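Local coordinates for ARF GTPase-activating protein GIT1 (Rattus norvegicus, PDB 6IUH) that activates GTP hydrolysis by ARF GTPases and probably uses its C-terminal four-helix domain to bind short helical motifs of adhesion partners such as paxillin, at residues A[14-17]-A[18-22]; A[37-40]-A[41-44]; A[73-76]-A[77-81]; A[121-124]-A[125-129]. All coordinates share one frame; numbering follows the deposited sequence. Where two conformers were deposited one is given.

Contact 1: residues A[14-17]-A[18-22]; sequences EDVI and LKTEQ
Val16 and Thr20, one turn apart on the helix 13-35 of a four-helix bundle, illustrate how a hydroxyl can be housed on a buried helical face by returning it to its own backbone. Val16 O accepts from Thr20 N at 2.9 Å and from Thr20 OG1 at 2.7 Å, the two donors arriving from opposite faces of the carbonyl plane and the hydroxyl standing 42° out of it. With chi1 at -64°, OG1 lies beside the backbone N, close enough to share that acceptor. Replacing Thr20 by an alanine is likely to cost Val16 O its second donor and thin the packing of the side chain against Met56 and Val123.

Glu21 can be followed outward along the neighbouring face. Its CB rests 3.4 Å from Ile17 O, which also takes the Glu21 amide, and CG draws in to 3.2 Å from the same oxygen. Beyond CG the chain is extended and runs alongside Ile17, pointing the same way. Ile17, Thr20 and Glu21 all pack on apolar side chains of a partner protein chain. CD passes Ile17 CG2 at 3.9 Å, and at the tip OE2 lies 3.7 Å from that methyl carbon.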
loop_
_atom_site.group_PDB
_atom_site.type_symbol
_atom_site.label_atom_id
_atom_site.label_comp_id
_atom_site.label_asym_id
_atom_site.label_seq_id
_atom_site.Cartn_x
_atom_site.Cartn_y
_atom_site.Cartn_z
ATOM N N GLU A 14 10.667 -3.475 -15.516
ATOM C CA GLU A 14 10.524 -2.035 -15.698
ATOM C C GLU A 14 9.085 -1.587 -15.454
ATOM O O GLU A 14 8.849 -0.567 -14.810
ATOM C CB GLU A 14 10.973 -1.615 -17.100
ATOM C CG GLU A 14 12.482 -1.664 -17.326
ATOM C CD GLU A 14 13.011 -3.075 -17.521
ATOM O OE1 GLU A 14 12.192 -4.009 -17.661
ATOM O OE2 GLU A 14 14.248 -3.248 -17.538
ATOM N N ASP A 15 8.128 -2.353 -15.969
ATOM C CA ASP A 15 6.720 -2.026 -15.778
ATOM C C ASP A 15 6.308 -2.175 -14.318
ATOM O O ASP A 15 5.563 -1.351 -13.795
ATOM C CB ASP A 15 5.832 -2.901 -16.663
ATOM C CG ASP A 15 5.856 -2.474 -18.118
ATOM O OD1 ASP A 15 6.193 -1.302 -18.390
ATOM O OD2 ASP A 15 5.532 -3.307 -18.990
ATOM N N VAL A 16 6.793 -3.223 -13.661
ATOM C CA VAL A 16 6.457 -3.450 -12.260
ATOM C C VAL A 16 7.007 -2.328 -11.388
ATOM O O VAL A 16 6.325 -1.842 -10.487
ATOM C CB VAL A 16 6.990 -4.806 -11.758
ATOM C CG1 VAL A 16 6.696 -4.985 -10.277
ATOM C CG2 VAL A 16 6.368 -5.932 -12.552
ATOM N N ILE A 17 8.237 -1.907 -11.672
ATOM C CA ILE A 17 8.852 -0.801 -10.942
ATOM C C ILE A 17 8.044 0.487 -11.099
ATOM O O ILE A 17 7.805 1.200 -10.121
ATOM C CB ILE A 17 10.302 -0.561 -11.406
ATOM C CG1 ILE A 17 11.206 -1.693 -10.914
ATOM C CG2 ILE A 17 10.820 0.778 -10.898
ATOM C CD1 ILE A 17 12.621 -1.611 -11.431
ATOM N N LEU A 18 7.612 0.774 -12.325
ATOM C CA LEU A 18 6.827 1.977 -12.599
ATOM C C LEU A 18 5.534 2.015 -11.789
ATOM O O LEU A 18 5.213 3.029 -11.168
ATOM C CB LEU A 18 6.506 2.084 -14.093
ATOM C CG LEU A 18 7.667 2.462 -15.018
ATOM C CD1 LEU A 18 7.205 2.532 -16.466
ATOM C CD2 LEU A 18 8.290 3.782 -14.588
ATOM N N LYS A 19 4.795 0.911 -11.791
ATOM C CA LYS A 19 3.530 0.860 -11.068
ATOM C C LYS A 19 3.756 0.823 -9.559
ATOM O O LYS A 19 2.955 1.358 -8.793
ATOM C CB LYS A 19 2.700 -0.344 -11.518
ATOM C CG LYS A 19 2.223 -0.251 -12.963
ATOM C CD LYS A 19 1.378 0.991 -13.194
ATOM C CE LYS A 19 0.970 1.123 -14.653
ATOM N NZ LYS A 19 2.143 1.313 -15.551
ATOM N N THR A 20 4.850 0.198 -9.135
ATOM C CA THR A 20 5.200 0.158 -7.719
ATOM C C THR A 20 5.515 1.557 -7.202
ATOM O O THR A 20 5.090 1.937 -6.112
ATOM C CB THR A 20 6.408 -0.766 -7.456
ATOM O OG1 THR A 20 6.060 -2.111 -7.798
ATOM C CG2 THR A 20 6.816 -0.715 -5.992
ATOM N N GLU A 21 6.256 2.327 -7.993
ATOM C CA GLU A 21 6.637 3.675 -7.586
ATOM C C GLU A 21 5.426 4.603 -7.493
ATOM O O GLU A 21 5.422 5.542 -6.696
ATOM C CB GLU A 21 7.680 4.249 -8.546
ATOM C CG GLU A 21 9.063 3.630 -8.370
ATOM C CD GLU A 21 10.119 4.279 -9.243
ATOM O OE1 GLU A 21 9.758 5.106 -10.108
ATOM O OE2 GLU A 21 11.314 3.964 -9.061
ATOM N N GLN A 22 4.399 4.339 -8.295
ATOM C CA GLN A 22 3.155 5.096 -8.194
ATOM C C GLN A 22 2.431 4.736 -6.904
ATOM O O GLN A 22 1.834 5.593 -6.257
ATOM C CB GLN A 22 2.251 4.839 -9.401
ATOM C CG GLN A 22 2.707 5.534 -10.672
ATOM C CD GLN A 22 2.619 7.046 -10.570
ATOM O OE1 GLN A 22 1.740 7.584 -9.899
ATOM N NE2 GLN A 22 3.537 7.738 -11.235
#

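Contact 2: residues A[37-40]-A[41-44]; sequences FKHD and SFVP
The backbone tightens into a 3-10 turn as helix 42-57 begins: Ser41 N donates to Lys38 O at 2.9 Å, from 50° out of the carbonyl plane, and Phe42 N makes a longer, weak bond to His39 O. Phe37, first past the preceding helix to leave helical angles, has positive phi in a Schellman motif, and Lys38 is the centre of an inverse gamma turn, so the chain reverses direction within a few residues.

The main side-chain pair is His39 with Phe42. Each CG lies beside its own backbone N (chi1 -60° for His39), which lays the two side by side, pointing the same way, yet their ring planes stand at 72° in an offset edge-to-face stack, the imidazole edge directed at the phenyl face. The nearest ring atoms are His39 ND1 and Phe42 CZ, 3.8 Å apart. His39 CA also sits over the phenyl face as a CH-pi contact, 4.3 Å from the centroid. Phe42 is buried among Leu30, Ala33 and Leu104, while His39 reaches Phe101 and Thr105. Lys38 touches Ser41 through its aliphatic chain, CE coming within 3.5 Å of Ser41 OG, and its amine lies near Arg32.

Pro44 brings no N-H to the young helix; its CD instead packs 3.7 Å from Asp40 O. A water accepts from Val43 N at 2.9 Å and donates weakly to Asp40 O. The chemistry thus implies a helix start whose first amides are met by short-range carbonyls and solvent, with the aromatic pair fastening the turn to helix 101-128.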
loop_
_atom_site.group_PDB
_atom_site.type_symbol
_atom_site.label_atom_id
_atom_site.label_comp_id
_atom_site.label_asym_id
_atom_site.label_seq_id
_atom_site.Cartn_x
_atom_site.Cartn_y
_atom_site.Cartn_z
ATOM N N PHE A 37 -1.690 15.712 10.055
ATOM C CA PHE A 37 -3.078 15.774 10.507
ATOM C C PHE A 37 -4.025 16.307 9.435
ATOM O O PHE A 37 -5.017 16.967 9.747
ATOM C CB PHE A 37 -3.194 16.627 11.773
ATOM C CG PHE A 37 -2.246 16.223 12.863
ATOM C CD1 PHE A 37 -1.956 14.889 13.091
ATOM C CD2 PHE A 37 -1.634 17.180 13.654
ATOM C CE1 PHE A 37 -1.082 14.515 14.093
ATOM C CE2 PHE A 37 -0.757 16.813 14.658
ATOM C CZ PHE A 37 -0.481 15.478 14.876
ATOM N N LYS A 38 -3.717 16.016 8.174
ATOM C CA LYS A 38 -4.624 16.330 7.077
ATOM C C LYS A 38 -5.667 15.228 6.949
ATOM O O LYS A 38 -5.718 14.527 5.938
ATOM C CB LYS A 38 -3.864 16.482 5.757
ATOM C CG LYS A 38 -2.701 17.453 5.801
ATOM C CD LYS A 38 -2.152 17.694 4.404
ATOM C CE LYS A 38 -3.235 18.236 3.480
ATOM N NZ LYS A 38 -2.732 18.460 2.097
ATOM N N HIS A 39 -6.496 15.075 7.976
ATOM C CA HIS A 39 -7.440 13.963 8.036
ATOM C C HIS A 39 -8.500 14.051 6.939
ATOM O O HIS A 39 -9.100 13.042 6.565
ATOM C CB HIS A 39 -8.095 13.905 9.418
ATOM C CG HIS A 39 -7.115 13.712 10.537
ATOM N ND1 HIS A 39 -6.391 12.551 10.698
ATOM C CD2 HIS A 39 -6.734 14.534 11.541
ATOM C CE1 HIS A 39 -5.611 12.663 11.758
ATOM N NE2 HIS A 39 -5.799 13.860 12.289
ATOM N N ASP A 40 -8.710 15.253 6.412
ATOM C CA ASP A 40 -9.643 15.448 5.308
ATOM C C ASP A 40 -9.096 14.874 4.003
ATOM O O ASP A 40 -9.840 14.680 3.043
ATOM C CB ASP A 40 -9.958 16.933 5.125
ATOM C CG ASP A 40 -8.725 17.751 4.795
ATOM O OD1 ASP A 40 -7.672 17.515 5.422
ATOM O OD2 ASP A 40 -8.809 18.624 3.907
ATOM N N SER A 41 -7.795 14.606 3.970
ATOM C CA SER A 41 -7.154 14.126 2.752
ATOM C C SER A 41 -7.083 12.603 2.689
ATOM O O SER A 41 -6.571 12.044 1.717
ATOM C CB SER A 41 -5.747 14.717 2.628
ATOM O OG SER A 41 -5.798 16.126 2.480
ATOM N N PHE A 42 -7.599 11.928 3.713
ATOM C CA PHE A 42 -7.502 10.469 3.771
ATOM C C PHE A 42 -8.273 9.781 2.645
ATOM O O PHE A 42 -7.776 8.829 2.043
ATOM C CB PHE A 42 -7.988 9.948 5.126
ATOM C CG PHE A 42 -6.943 10.001 6.209
ATOM C CD1 PHE A 42 -5.805 10.776 6.060
ATOM C CD2 PHE A 42 -7.095 9.262 7.371
ATOM C CE1 PHE A 42 -4.841 10.822 7.053
ATOM C CE2 PHE A 42 -6.136 9.305 8.369
ATOM C CZ PHE A 42 -5.006 10.086 8.209
ATOM N N VAL A 43 -9.480 10.261 2.356
ATOM C CA VAL A 43 -10.288 9.671 1.287
ATOM C C VAL A 43 -9.669 9.868 -0.107
ATOM O O VAL A 43 -9.530 8.894 -0.848
ATOM C CB VAL A 43 -11.734 10.226 1.296
ATOM C CG1 VAL A 43 -12.474 9.820 0.029
ATOM C CG2 VAL A 43 -12.475 9.745 2.525
ATOM N N PRO A 44 -9.289 11.110 -0.475
ATOM C CA PRO A 44 -8.677 11.219 -1.807
ATOM C C PRO A 44 -7.339 10.487 -1.914
ATOM O O PRO A 44 -7.020 9.973 -2.987
ATOM C CB PRO A 44 -8.489 12.730 -1.989
ATOM C CG PRO A 44 -8.480 13.286 -0.616
ATOM C CD PRO A 44 -9.424 12.432 0.167
HETATM O O HOH W 1 -10.869 12.407 3.733
#

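Contact 3: residues A[73-76]-A[77-81]; sequences LRLL and NASAY
Asn77 opens the second half of this helical segment by donating its backbone N to Leu73 O at 2.9 Å. The side chain folds over the same carbonyl: CG is 3.3 Å from Leu73 O, and although ND2 comes as near as 3.0 Å its angle is too poor for a hydrogen bond. The Asn77 side chain also touches Val53 and Ala57 of helix 42-57. Ala78 follows, its CB 3.2 Å from Arg74 O, which receives the Ala78 amide.

Ser79 adds a second donor. Its OG, turned beside its own backbone N at chi1 -57°, bonds to Leu75 O at 2.7 Å, while Ser79 N reaches that oxygen from the opposite face of the carbonyl plane. Leu75 CD1 leans against the hydroxyl at 3.6 Å. Replacing Ser79 by a valine would probably deprive Leu75 O of its second bond and crowd a branched chain against Asp114 and Ile115 of helix 101-128.

Ala80 then bonds through N to Leu76 O and turns its small methyl to His50, while Leu76 packs on Val53, Ile115 and Ala118. Ser79 and Ala80 thus lie where helix 67-87 meets helices 101-128 and 42-57 of the four-helix bundle, the serine hydroxyl bonded back to the carbonyl four residues earlier.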
loop_
_atom_site.group_PDB
_atom_site.type_symbol
_atom_site.label_atom_id
_atom_site.label_comp_id
_atom_site.label_asym_id
_atom_site.label_seq_id
_atom_site.Cartn_x
_atom_site.Cartn_y
_atom_site.Cartn_z
ATOM N N LEU A 73 -0.907 -10.792 -4.541
ATOM C CA LEU A 73 -2.015 -10.022 -5.101
ATOM C C LEU A 73 -3.194 -10.006 -4.143
ATOM O O LEU A 73 -3.900 -9.004 -4.035
ATOM C CB LEU A 73 -2.444 -10.581 -6.458
ATOM C CG LEU A 73 -1.543 -10.198 -7.632
ATOM C CD1 LEU A 73 -2.061 -10.802 -8.926
ATOM C CD2 LEU A 73 -1.434 -8.685 -7.744
ATOM N N ARG A 74 -3.405 -11.116 -3.445
ATOM C CA ARG A 74 -4.481 -11.201 -2.469
ATOM C C ARG A 74 -4.260 -10.193 -1.346
ATOM O O ARG A 74 -5.189 -9.501 -0.933
ATOM C CB ARG A 74 -4.587 -12.616 -1.899
ATOM C CG ARG A 74 -5.801 -12.830 -1.011
ATOM C CD ARG A 74 -5.957 -14.293 -0.622
ATOM N NE ARG A 74 -6.019 -15.168 -1.790
ATOM C CZ ARG A 74 -5.063 -16.025 -2.133
ATOM N NH1 ARG A 74 -3.970 -16.133 -1.393
ATOM N NH2 ARG A 74 -5.205 -16.781 -3.214
ATOM N N LEU A 75 -3.026 -10.108 -0.862
ATOM C CA LEU A 75 -2.693 -9.168 0.204
ATOM C C LEU A 75 -2.820 -7.725 -0.273
ATOM O O LEU A 75 -3.384 -6.878 0.421
ATOM C CB LEU A 75 -1.278 -9.428 0.714
ATOM C CG LEU A 75 -0.800 -8.534 1.855
ATOM C CD1 LEU A 75 -1.717 -8.674 3.056
ATOM C CD2 LEU A 75 0.634 -8.896 2.222
ATOM N N LEU A 76 -2.282 -7.458 -1.459
ATOM C CA LEU A 76 -2.357 -6.143 -2.083
ATOM C C LEU A 76 -3.798 -5.657 -2.226
ATOM O O LEU A 76 -4.138 -4.555 -1.794
ATOM C CB LEU A 76 -1.691 -6.175 -3.458
ATOM C CG LEU A 76 -1.560 -4.836 -4.179
ATOM C CD1 LEU A 76 -0.455 -4.004 -3.549
ATOM C CD2 LEU A 76 -1.313 -5.033 -5.671
ATOM N N ASN A 77 -4.639 -6.484 -2.835
ATOM C CA ASN A 77 -6.031 -6.116 -3.088
ATOM C C ASN A 77 -6.852 -5.977 -1.810
ATOM O O ASN A 77 -7.630 -5.033 -1.664
ATOM C CB ASN A 77 -6.687 -7.142 -4.014
ATOM C CG ASN A 77 -6.140 -7.085 -5.429
ATOM O OD1 ASN A 77 -5.824 -6.011 -5.940
ATOM N ND2 ASN A 77 -6.030 -8.244 -6.070
ATOM N N ALA A 78 -6.677 -6.914 -0.884
ATOM C CA ALA A 78 -7.433 -6.896 0.366
ATOM C C ALA A 78 -7.069 -5.695 1.232
ATOM O O ALA A 78 -7.928 -5.131 1.907
ATOM C CB ALA A 78 -7.214 -8.183 1.141
ATOM N N SER A 79 -5.799 -5.308 1.216
ATOM C CA SER A 79 -5.333 -4.201 2.045
ATOM C C SER A 79 -5.783 -2.858 1.483
ATOM O O SER A 79 -6.049 -1.915 2.234
ATOM C CB SER A 79 -3.813 -4.241 2.174
ATOM O OG SER A 79 -3.394 -5.483 2.708
ATOM N N ALA A 80 -5.872 -2.774 0.159
ATOM C CA ALA A 80 -6.338 -1.555 -0.495
ATOM C C ALA A 80 -7.816 -1.339 -0.204
ATOM O O ALA A 80 -8.255 -0.214 0.036
ATOM C CB ALA A 80 -6.094 -1.623 -1.994
ATOM N N TYR A 81 -8.573 -2.432 -0.231
ATOM C CA TYR A 81 -10.000 -2.404 0.069
ATOM C C TYR A 81 -10.234 -2.050 1.533
ATOM O O TYR A 81 -11.103 -1.237 1.856
ATOM C CB TYR A 81 -10.633 -3.755 -0.261
ATOM C CG TYR A 81 -12.126 -3.822 -0.040
ATOM C CD1 TYR A 81 -13.014 -3.441 -1.036
ATOM C CD2 TYR A 81 -12.648 -4.288 1.160
ATOM C CE1 TYR A 81 -14.382 -3.508 -0.838
ATOM C CE2 TYR A 81 -14.011 -4.359 1.367
ATOM C CZ TYR A 81 -14.872 -3.969 0.365
ATOM O OH TYR A 81 -16.230 -4.043 0.572
#

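Contact 4: residues A[121-124]-A[125-129]; sequences QLVT and ITTRE
Leu122 and Thr126, then Val123 and Thr127, repeat one device in the last helical turns: each threonine hydroxyl donates to the carbonyl that its own amide already uses. Thr126 OG1 lies 2.9 Å from Leu122 O, and Thr127 OG1 2.8 Å from Val123 O. In each pair the hydroxyl and the amide approach from opposite faces of the acceptor's plane, so two neighbouring carbonyls carry two bonds apiece. Chi1 values of -62° and -52° set both hydroxyls beside their backbone N, within range of the shared acceptor.

The Ile125 side chain spans the same turn with carbon alone. Its CG1 rides 3.1 Å from Gln121 O, the acceptor of the Ile125 amide, and the extended chain puts CD1 4.4 Å from Leu122 CD2.

Farther out, Gln121 OE1 is held by Ser72. Thr124 OG1 has its strongest partner in an acidic side chain of the partner protein chain, with Lys120 O a second hydrogen-bonding neighbour; Thr127 packs on an apolar side chain there. Ile125 faces Pro68, Val69 and Ser72 of helix 67-87, and Thr126 meets Thr13 of helix 13-35, while Phe60, in the loop between helices 42-57 and 67-87, touches Leu122 and Thr126.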
loop_
_atom_site.group_PDB
_atom_site.type_symbol
_atom_site.label_atom_id
_atom_site.label_comp_id
_atom_site.label_asym_id
_atom_site.label_seq_id
_atom_site.Cartn_x
_atom_site.Cartn_y
_atom_site.Cartn_z
ATOM N N GLN A 121 6.821 -7.561 -2.415
ATOM C CA GLN A 121 6.863 -8.984 -2.734
ATOM C C GLN A 121 6.720 -9.199 -4.235
ATOM O O GLN A 121 7.437 -10.001 -4.824
ATOM C CB GLN A 121 5.767 -9.741 -1.981
ATOM C CG GLN A 121 5.998 -9.818 -0.480
ATOM C CD GLN A 121 4.795 -10.348 0.279
ATOM O OE1 GLN A 121 3.769 -10.686 -0.309
ATOM N NE2 GLN A 121 4.917 -10.417 1.599
ATOM N N LEU A 122 5.804 -8.458 -4.847
ATOM C CA LEU A 122 5.564 -8.555 -6.283
ATOM C C LEU A 122 6.771 -8.099 -7.095
ATOM O O LEU A 122 7.067 -8.669 -8.148
ATOM C CB LEU A 122 4.330 -7.734 -6.664
ATOM C CG LEU A 122 3.009 -8.323 -6.166
ATOM C CD1 LEU A 122 1.874 -7.312 -6.312
ATOM C CD2 LEU A 122 2.681 -9.602 -6.915
ATOM N N VAL A 123 7.459 -7.068 -6.608
ATOM C CA VAL A 123 8.691 -6.609 -7.241
ATOM C C VAL A 123 9.742 -7.713 -7.206
ATOM O O VAL A 123 10.401 -7.992 -8.209
ATOM C CB VAL A 123 9.256 -5.348 -6.556
ATOM C CG1 VAL A 123 10.656 -5.038 -7.073
ATOM C CG2 VAL A 123 8.334 -4.162 -6.782
ATOM N N THR A 124 9.882 -8.341 -6.043
ATOM C CA THR A 124 10.851 -9.416 -5.851
ATOM C C THR A 124 10.543 -10.617 -6.741
ATOM O O THR A 124 11.435 -11.149 -7.399
ATOM C CB THR A 124 10.887 -9.878 -4.380
ATOM O OG1 THR A 124 11.344 -8.802 -3.552
ATOM C CG2 THR A 124 11.819 -11.067 -4.213
ATOM N N ILE A 125 9.280 -11.036 -6.753
ATOM C CA ILE A 125 8.846 -12.161 -7.576
ATOM C C ILE A 125 9.179 -11.934 -9.043
ATOM O O ILE A 125 9.730 -12.810 -9.710
ATOM C CB ILE A 125 7.330 -12.404 -7.456
ATOM C CG1 ILE A 125 6.964 -12.863 -6.045
ATOM C CG2 ILE A 125 6.877 -13.437 -8.473
ATOM C CD1 ILE A 125 5.483 -12.732 -5.742
ATOM N N THR A 126 8.844 -10.748 -9.535
ATOM C CA THR A 126 9.037 -10.424 -10.941
ATOM C C THR A 126 10.513 -10.467 -11.323
ATOM O O THR A 126 10.878 -11.024 -12.357
ATOM C CB THR A 126 8.461 -9.039 -11.272
ATOM O OG1 THR A 126 7.047 -9.046 -11.029
ATOM C CG2 THR A 126 8.716 -8.689 -12.725
ATOM N N THR A 127 11.357 -9.897 -10.472
ATOM C CA THR A 127 12.789 -9.828 -10.743
ATOM C C THR A 127 13.458 -11.200 -10.777
ATOM O O THR A 127 14.339 -11.448 -11.602
ATOM C CB THR A 127 13.508 -8.956 -9.692
ATOM O OG1 THR A 127 12.854 -7.685 -9.597
ATOM C CG2 THR A 127 14.964 -8.745 -10.081
ATOM N N ARG A 128 13.040 -12.097 -9.888
ATOM C CA ARG A 128 13.662 -13.414 -9.778
ATOM C C ARG A 128 13.326 -14.320 -10.959
ATOM O O ARG A 128 13.992 -15.330 -11.186
ATOM C CB ARG A 128 13.242 -14.096 -8.474
ATOM C CG ARG A 128 13.805 -13.443 -7.225
ATOM C CD ARG A 128 13.622 -14.337 -6.011
ATOM N NE ARG A 128 14.268 -15.634 -6.186
ATOM C CZ ARG A 128 15.545 -15.878 -5.905
ATOM N NH1 ARG A 128 16.319 -14.910 -5.434
ATOM N NH2 ARG A 128 16.049 -17.090 -6.096
ATOM N N GLU A 129 12.288 -13.965 -11.706
ATOM C CA GLU A 129 11.865 -14.786 -12.836
ATOM C C GLU A 129 12.405 -14.258 -14.161
ATOM O O GLU A 129 12.010 -14.726 -15.230
ATOM C CB GLU A 129 10.339 -14.867 -12.894
ATOM C CG GLU A 129 9.714 -15.470 -11.651
ATOM C CD GLU A 129 10.124 -16.914 -11.443
ATOM O OE1 GLU A 129 10.322 -17.626 -12.452
ATOM O OE2 GLU A 129 10.245 -17.334 -10.275
#

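In the fold
Each contact joins two adjoining segments, so none closes a long loop; the four follow in series, without nesting or crossing. Contact 1 lies near the start of helix 13-35. At contact 2 the chain turns out of that helix into helix 42-57, about 25 Å from contact 1 between centres. Contact 3 occupies the middle of helix 67-87, and contact 4 ends helix 101-128, across the chain's centre from contact 2. Packing brings contact 4 against contacts 1 and 3: Val123 CG2 lies 3.2 Å from Thr20 OG1, tying the last helix to the first, and Leu122 CD1 lies 3.9 Å from Leu73 CD2, tying it to the third. Contacts 1, 3 and 4 also reach the partner protein chain.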